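Ornithine carbamoyltransferase (Giardia intestinalis, PDB 3GRF) probably catalyses carbamoyl transfer between carbamoyl phosphate and ornithine, as ornithine carbamoyltransferases do, and is associated with the arginine degradation pathway. Local coordinates at residues C140-T144 with E306-H312; R41-L47 with L318-H323; F225-K229 with F263-V269. One frame throughout, in Å; residues are numbered along the deposited sequence.

Contact 1: C140-T144 with E306-H312; sequences CDFMT and EAGNRLH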
# COMPACT_ATOMS: atom_id res chain seq x y z
N CYS A 140 -2.60 21.24 11.32
CA CYS A 140 -3.73 20.56 11.93
C CYS A 140 -4.26 21.31 13.11
O CYS A 140 -5.43 21.66 13.18
CB CYS A 140 -3.29 19.18 12.43
SG CYS A 140 -4.70 18.29 13.14
N ASP A 141 -3.37 21.56 14.05
CA ASP A 141 -3.70 22.23 15.32
C ASP A 141 -4.18 23.67 15.18
O ASP A 141 -5.22 24.04 15.72
CB ASP A 141 -2.47 22.16 16.20
CG ASP A 141 -2.11 20.73 16.56
OD1 ASP A 141 -0.96 20.45 16.98
OD2 ASP A 141 -3.01 19.88 16.41
N PHE A 142 -3.47 24.49 14.42
CA PHE A 142 -3.96 25.86 14.26
C PHE A 142 -5.26 25.93 13.47
O PHE A 142 -6.14 26.74 13.78
CB PHE A 142 -2.86 26.75 13.69
CG PHE A 142 -1.70 26.87 14.60
CD1 PHE A 142 -0.51 26.20 14.32
CD2 PHE A 142 -1.81 27.59 15.80
CE1 PHE A 142 0.56 26.29 15.16
CE2 PHE A 142 -0.70 27.70 16.67
CZ PHE A 142 0.47 27.04 16.34
N MET A 143 -5.42 25.05 12.50
CA MET A 143 -6.72 24.85 11.88
C MET A 143 -7.84 24.48 12.88
O MET A 143 -8.95 25.01 12.80
CB MET A 143 -6.61 23.80 10.80
CG MET A 143 -7.97 23.44 10.14
SD MET A 143 -8.04 21.65 9.62
CE MET A 143 -9.74 21.60 9.11
N THR A 144 -7.54 23.58 13.81
CA THR A 144 -8.48 23.16 14.85
C THR A 144 -8.81 24.33 15.76
O THR A 144 -9.97 24.53 16.13
CB THR A 144 -7.89 21.97 15.69
OG1 THR A 144 -7.62 20.85 14.82
CG2 THR A 144 -8.84 21.56 16.83
N GLU A 306 -9.39 17.18 16.63
CA GLU A 306 -8.06 17.64 16.27
C GLU A 306 -7.31 16.55 15.48
O GLU A 306 -6.64 16.87 14.54
CB GLU A 306 -7.29 18.08 17.54
CG GLU A 306 -5.77 18.19 17.39
CD GLU A 306 -5.05 18.50 18.69
OE1 GLU A 306 -5.68 18.45 19.74
OE2 GLU A 306 -3.82 18.73 18.67
N ALA A 307 -7.42 15.28 15.88
CA ALA A 307 -6.65 14.21 15.22
C ALA A 307 -7.23 13.91 13.85
O ALA A 307 -6.50 13.65 12.92
CB ALA A 307 -6.64 12.94 16.07
N GLY A 308 -8.55 13.98 13.73
CA GLY A 308 -9.21 13.86 12.45
C GLY A 308 -8.82 14.95 11.47
O GLY A 308 -8.84 14.73 10.23
N ASN A 309 -8.49 16.13 12.02
CA ASN A 309 -8.08 17.31 11.23
C ASN A 309 -6.69 17.15 10.61
O ASN A 309 -6.29 17.92 9.74
CB ASN A 309 -8.14 18.59 12.08
CG ASN A 309 -9.56 19.12 12.24
OD1 ASN A 309 -10.43 18.90 11.38
ND2 ASN A 309 -9.81 19.84 13.31
N ARG A 310 -5.95 16.12 11.02
CA ARG A 310 -4.73 15.71 10.33
C ARG A 310 -5.02 15.48 8.87
O ARG A 310 -4.20 15.84 8.01
CB ARG A 310 -4.09 14.45 10.94
CG ARG A 310 -3.41 14.67 12.32
CD ARG A 310 -2.29 15.74 12.23
NE ARG A 310 -1.20 15.21 11.40
CZ ARG A 310 -0.28 14.31 11.79
NH1 ARG A 310 -0.23 13.88 13.05
NH2 ARG A 310 0.62 13.86 10.93
N LEU A 311 -6.21 14.94 8.59
CA LEU A 311 -6.62 14.61 7.23
C LEU A 311 -6.70 15.87 6.38
O LEU A 311 -6.03 16.00 5.36
CB LEU A 311 -7.96 13.81 7.21
CG LEU A 311 -8.66 13.71 5.81
CD1 LEU A 311 -7.78 13.03 4.74
CD2 LEU A 311 -10.04 13.14 5.82
N HIS A 312 -7.57 16.79 6.77
CA HIS A 312 -7.81 17.98 5.97
C HIS A 312 -6.59 18.91 5.91
O HIS A 312 -6.32 19.54 4.91
CB HIS A 312 -9.01 18.71 6.58
CG HIS A 312 -10.15 17.80 6.91
ND1 HIS A 312 -10.84 17.10 5.94
CD2 HIS A 312 -10.68 17.42 8.09
CE1 HIS A 312 -11.78 16.37 6.52
NE2 HIS A 312 -11.70 16.56 7.83

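Contact 2: R41-L47 with L318-H323; sequences RAANKTL and LDFFLH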
# COMPACT_ATOMS: atom_id res chain seq x y z
N ARG A 41 -7.66 17.32 -7.72
CA ARG A 41 -6.47 18.16 -7.52
C ARG A 41 -5.14 17.40 -7.67
O ARG A 41 -4.19 17.94 -8.26
CB ARG A 41 -6.55 18.88 -6.17
CG ARG A 41 -7.60 20.03 -6.07
CD ARG A 41 -7.32 21.21 -7.05
NE ARG A 41 -6.13 21.95 -6.62
CZ ARG A 41 -5.66 23.07 -7.16
NH1 ARG A 41 -6.23 23.65 -8.20
NH2 ARG A 41 -4.59 23.63 -6.62
N ALA A 42 -5.08 16.15 -7.20
CA ALA A 42 -3.89 15.29 -7.39
C ALA A 42 -4.14 14.10 -8.29
O ALA A 42 -3.47 13.08 -8.16
CB ALA A 42 -3.35 14.78 -5.99
N ALA A 43 -5.11 14.18 -9.19
CA ALA A 43 -5.40 13.08 -10.07
C ALA A 43 -4.09 12.63 -10.72
O ALA A 43 -3.34 13.48 -11.19
CB ALA A 43 -6.41 13.51 -11.15
N ASN A 44 -3.84 11.31 -10.74
CA ASN A 44 -2.64 10.69 -11.36
C ASN A 44 -1.29 11.03 -10.77
O ASN A 44 -0.21 10.73 -11.36
CB ASN A 44 -2.60 10.89 -12.86
CG ASN A 44 -3.84 10.37 -13.54
OD1 ASN A 44 -4.00 9.17 -13.71
ND2 ASN A 44 -4.75 11.27 -13.85
N LYS A 45 -1.33 11.71 -9.63
CA LYS A 45 -0.09 12.21 -9.04
C LYS A 45 0.15 11.36 -7.84
O LYS A 45 -0.83 10.88 -7.25
CB LYS A 45 -0.20 13.69 -8.67
CG LYS A 45 -0.12 14.60 -9.92
CD LYS A 45 -0.54 16.03 -9.60
CE LYS A 45 -0.54 16.90 -10.86
NZ LYS A 45 0.82 17.46 -11.10
N THR A 46 1.41 11.10 -7.45
CA THR A 46 1.67 10.24 -6.27
C THR A 46 2.58 10.88 -5.26
O THR A 46 3.46 11.67 -5.60
CB THR A 46 2.21 8.81 -6.65
OG1 THR A 46 3.60 8.73 -6.29
CG2 THR A 46 2.03 8.58 -8.14
N LEU A 47 2.33 10.52 -4.01
CA LEU A 47 3.17 10.93 -2.94
C LEU A 47 3.97 9.71 -2.47
O LEU A 47 3.44 8.62 -2.31
CB LEU A 47 2.31 11.53 -1.81
CG LEU A 47 2.80 11.28 -0.37
CD1 LEU A 47 3.97 12.20 -0.11
CD2 LEU A 47 1.71 11.45 0.73
N LEU A 318 -0.25 19.07 1.00
CA LEU A 318 0.10 18.32 -0.21
C LEU A 318 -0.35 19.12 -1.43
O LEU A 318 0.41 19.34 -2.32
CB LEU A 318 -0.55 16.92 -0.19
CG LEU A 318 0.04 16.02 0.94
CD1 LEU A 318 -0.76 14.75 1.22
CD2 LEU A 318 1.50 15.66 0.66
N ASP A 319 -1.58 19.58 -1.45
CA ASP A 319 -2.07 20.35 -2.58
C ASP A 319 -1.19 21.52 -2.89
O ASP A 319 -0.76 21.71 -4.03
CB ASP A 319 -3.49 20.85 -2.29
CG ASP A 319 -4.07 21.58 -3.47
OD1 ASP A 319 -4.38 20.89 -4.46
OD2 ASP A 319 -4.17 22.84 -3.42
N PHE A 320 -0.92 22.32 -1.87
CA PHE A 320 -0.07 23.48 -1.98
C PHE A 320 1.32 23.14 -2.48
O PHE A 320 1.83 23.84 -3.32
CB PHE A 320 0.02 24.13 -0.61
CG PHE A 320 0.69 25.47 -0.60
CD1 PHE A 320 0.11 26.55 -1.23
CD2 PHE A 320 1.86 25.65 0.11
CE1 PHE A 320 0.70 27.79 -1.17
CE2 PHE A 320 2.46 26.89 0.17
CZ PHE A 320 1.87 27.96 -0.47
N PHE A 321 1.97 22.11 -1.95
CA PHE A 321 3.35 21.85 -2.41
C PHE A 321 3.39 21.21 -3.78
O PHE A 321 4.36 21.37 -4.52
CB PHE A 321 4.19 21.07 -1.36
CG PHE A 321 4.75 21.98 -0.27
CD1 PHE A 321 6.01 22.52 -0.39
CD2 PHE A 321 3.96 22.36 0.80
CE1 PHE A 321 6.52 23.38 0.59
CE2 PHE A 321 4.45 23.24 1.77
CZ PHE A 321 5.72 23.76 1.66
N LEU A 322 2.30 20.52 -4.12
CA LEU A 322 2.09 19.92 -5.43
C LEU A 322 2.06 21.03 -6.53
O LEU A 322 2.53 20.81 -7.65
CB LEU A 322 0.77 19.14 -5.46
CG LEU A 322 0.83 17.62 -5.75
CD1 LEU A 322 2.25 17.09 -5.56
CD2 LEU A 322 -0.15 16.87 -4.85
N HIS A 323 1.50 22.20 -6.19
CA HIS A 323 1.43 23.42 -7.03
C HIS A 323 2.46 24.43 -6.43
O HIS A 323 3.66 24.32 -6.70
CB HIS A 323 -0.05 23.87 -7.19
CG HIS A 323 -1.10 22.70 -7.55
ND1 HIS A 323 -1.38 21.65 -6.70
CD2 HIS A 323 -1.87 22.50 -8.67
CE1 HIS A 323 -2.26 20.85 -7.27
NE2 HIS A 323 -2.58 21.34 -8.46

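Contact 3: F225-K229 with F263-V269; sequences FHDCK and FQVDDAV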
# COMPACT_ATOMS: atom_id res chain seq x y z
N PHE A 225 7.37 29.89 31.32
CA PHE A 225 6.95 29.80 32.71
C PHE A 225 7.50 28.52 33.32
O PHE A 225 7.65 27.52 32.62
CB PHE A 225 5.43 29.81 32.80
CG PHE A 225 4.82 31.15 32.59
CD1 PHE A 225 4.68 31.66 31.30
CD2 PHE A 225 4.37 31.90 33.66
CE1 PHE A 225 4.08 32.92 31.09
CE2 PHE A 225 3.77 33.14 33.46
CZ PHE A 225 3.62 33.64 32.15
N HIS A 226 7.81 28.55 34.62
CA HIS A 226 8.20 27.32 35.33
C HIS A 226 7.19 26.87 36.39
O HIS A 226 7.53 26.15 37.33
CB HIS A 226 9.66 27.43 35.84
CG HIS A 226 10.67 27.52 34.73
ND1 HIS A 226 11.72 28.41 34.73
CD2 HIS A 226 10.76 26.84 33.56
CE1 HIS A 226 12.42 28.26 33.63
NE2 HIS A 226 11.85 27.32 32.89
N ASP A 227 5.94 27.31 36.19
CA ASP A 227 4.76 26.97 36.99
C ASP A 227 3.61 26.96 36.00
O ASP A 227 3.27 28.02 35.45
CB ASP A 227 4.55 28.06 38.08
CG ASP A 227 3.57 27.63 39.19
OD1 ASP A 227 4.02 27.03 40.20
OD2 ASP A 227 2.36 27.91 39.09
N CYS A 228 3.10 25.79 35.67
CA CYS A 228 2.06 25.64 34.67
C CYS A 228 0.77 26.41 34.99
O CYS A 228 0.11 26.92 34.08
CB CYS A 228 1.79 24.15 34.49
SG CYS A 228 0.75 23.73 33.07
N LYS A 229 0.41 26.49 36.27
CA LYS A 229 -0.81 27.23 36.68
C LYS A 229 -0.67 28.72 36.43
O LYS A 229 -1.60 29.40 35.93
CB LYS A 229 -1.13 26.98 38.16
CG LYS A 229 -2.19 25.91 38.30
CD LYS A 229 -2.31 25.32 39.70
CE LYS A 229 -2.27 23.80 39.54
NZ LYS A 229 -2.17 23.05 40.82
N PHE A 263 3.75 19.40 36.02
CA PHE A 263 3.29 19.94 34.75
C PHE A 263 2.25 19.13 34.08
O PHE A 263 1.96 19.33 32.90
CB PHE A 263 4.45 20.25 33.81
CG PHE A 263 5.25 21.40 34.30
CD1 PHE A 263 4.92 22.70 33.92
CD2 PHE A 263 6.24 21.21 35.24
CE1 PHE A 263 5.63 23.78 34.41
CE2 PHE A 263 6.96 22.30 35.76
CZ PHE A 263 6.64 23.58 35.36
N GLN A 264 1.65 18.24 34.86
CA GLN A 264 0.50 17.45 34.41
C GLN A 264 -0.67 18.39 34.22
O GLN A 264 -0.96 19.19 35.11
CB GLN A 264 0.14 16.45 35.49
CG GLN A 264 -1.12 15.65 35.18
CD GLN A 264 -1.25 14.49 36.09
OE1 GLN A 264 -1.63 14.65 37.23
NE2 GLN A 264 -0.87 13.32 35.62
N VAL A 265 -1.35 18.32 33.08
CA VAL A 265 -2.55 19.15 32.95
C VAL A 265 -3.73 18.47 33.68
O VAL A 265 -4.30 17.52 33.20
CB VAL A 265 -2.90 19.56 31.47
CG1 VAL A 265 -4.09 20.43 31.45
CG2 VAL A 265 -1.73 20.29 30.78
N ASP A 266 -4.06 18.97 34.88
CA ASP A 266 -5.21 18.47 35.67
C ASP A 266 -6.38 19.48 35.76
O ASP A 266 -6.40 20.50 35.04
CB ASP A 266 -4.73 18.00 37.08
CG ASP A 266 -4.09 19.14 37.92
OD1 ASP A 266 -3.52 18.83 38.95
OD2 ASP A 266 -4.15 20.33 37.58
N ASP A 267 -7.35 19.21 36.63
CA ASP A 267 -8.55 20.04 36.74
C ASP A 267 -8.17 21.43 37.30
O ASP A 267 -8.76 22.44 36.89
CB ASP A 267 -9.59 19.38 37.67
CG ASP A 267 -10.35 18.19 37.04
OD1 ASP A 267 -10.30 17.95 35.82
OD2 ASP A 267 -11.06 17.49 37.79
N ALA A 268 -7.21 21.48 38.22
CA ALA A 268 -6.79 22.77 38.81
C ALA A 268 -6.05 23.62 37.79
O ALA A 268 -6.11 24.85 37.83
CB ALA A 268 -5.88 22.55 40.02
N VAL A 269 -5.34 22.96 36.90
CA VAL A 269 -4.68 23.66 35.80
C VAL A 269 -5.76 24.25 34.88
O VAL A 269 -5.73 25.44 34.60
CB VAL A 269 -3.63 22.76 35.03
CG1 VAL A 269 -3.24 23.37 33.70
CG2 VAL A 269 -2.35 22.57 35.85

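Contact 1: C140-T144 with E306-H312
This is a buried helix-helix crossing where helix 135-151 and helix 303-322 meet, the two helices that join the carbamoyl phosphate and ornithine domains in this family. The short axes pass 8.7 Å apart at 111°, and the backbones come closest at Cys140 and Arg310, whose CA atoms are 5.2 Å apart. Cys140 points into the crossing, its CB 3.6 Å from Arg310 CD. A polar chain runs beside it: Asn309 ND2 donates to Thr144 OG1 (2.8 Å), which in turn donates to Cys140 O (2.9 Å), one turn earlier in its own helix. Asp141 OD2 and Glu306 OE2 approach to 2.7 Å; Asp141 is hydrogen-bonded to Tyr239 and Gln137, and Glu306 to Asn281 N. Met143 CE fills in at 3.9 Å from His312 CB. Around the crossing, helix 18-33 covers Met143, strand 278-281 packs Met280 against Thr144 and Glu306, helix 56-69 meets Arg310 and Leu311, and Val96 and Met100 of the second subunit lie against helix 303-322.

Contact 2: R41-L47 with L318-H323
A type II beta turn from Ala42 to Lys45, closed by Lys45 N to Ala42 O at 2.9 Å and with Asn44 at a left-handed phi of 64°, leads into the strand that starts at Thr46. Segment 41-47 runs past the last turn of helix 303-322, where His323 is the first residue to leave helical geometry. The backbones stay well apart, with CA atoms 7.0 Å from each other at Arg41 and Asp319 and 8.5 Å at Leu47 and Leu318, so the side chains of Arg41, Ala42, Lys45 and Leu47 make the contact. Arg41 does the polar work. Its NE gives a nearly straight salt-bridge hydrogen bond to Asp319 OD1 (3.0 Å), backed by a weak one from NH2 to OD2 (3.3 Å), while its guanidinium lies flat on the His323 ring, centres 4.1 Å apart and planes at 14°. His323 is held for this stack by its ND1, which donates to Asp319 O at 2.7 Å. Asp319 also pairs with Arg27, and so serves two arginines. Farther inside the contact is apolar: Ala42 CB sits 4.0 Å from Leu322 CD2, and Leu47 CD2 is 4.2 Å from Leu318 CD1. All three leucines reach Ile103 of strand 103-107, and Leu47 and Leu318 also touch Met66 of helix 56-69, so the end of helix 303-322 rests on the parallel sheet of the carbamoyl phosphate domain, with helix 18-33 beside Asp319 and Phe320.

Contact 3: F225-K229 with F263-V269
The Phe263 ring packs against Cys228, with CD1 3.5 Å from Cys228 CB and CE1 3.5 Å from Cys228 N. The far end of the ring presents its edge to the peptide just before: Phe263 CZ is 3.4 Å from His226 O. Cys228 therefore meets the ring with both side chain and backbone, and its SG also lies 4.1 Å from Val269 CG1. That sulfur is tied up in a disulfide with Cys167, which fastens the start of helix 228-232 to strand 164-167. At the outer end Lys229 stretches across the second helix start, its CE 3.9 Å from Val269 CG2 and its NZ 3.8 Å from Ala268 CB. These are van der Waals contacts of the end of the lysine chain; no salt bridge forms with Asp266. The two segments begin their short helices in the same way, each with an aspartate at the N-cap. Asp266 OD2 accepts from Val269 N at 3.0 Å, and Asp227 OD2 accepts from Lys230 N. All this lies on the Rossmann-like ornithine domain: Phe225 ends edge strand 221-225 and stacks on His190 of the adjoining strand 188-192, Cys192 of that strand touches Cys228, Pro194 in the loop beyond it touches Phe263, and Val265 packs against Val238 and Thr240 of strand 237-240.

The three contacts are nested along the chain like brackets: contact 2 closes the widest loop, contact 1 lies inside it and contact 3 inside both. Contacts 1 and 2 share helix 303-322, with centres 19 Å apart and nearest atoms about 7 Å apart. Contact 1 is deep between the two domains, whereas contact 2 fixes the end of the same helix to the four-stranded sheet of the first domain. Contact 3 belongs to the second domain alone; its centre is 24 Å from that of contact 1 and 42 Å from that of contact 2; contacts 2 and 3 lie on opposite sides of the chain's centre. The C-terminal helix thus returns the chain to the domain where it began.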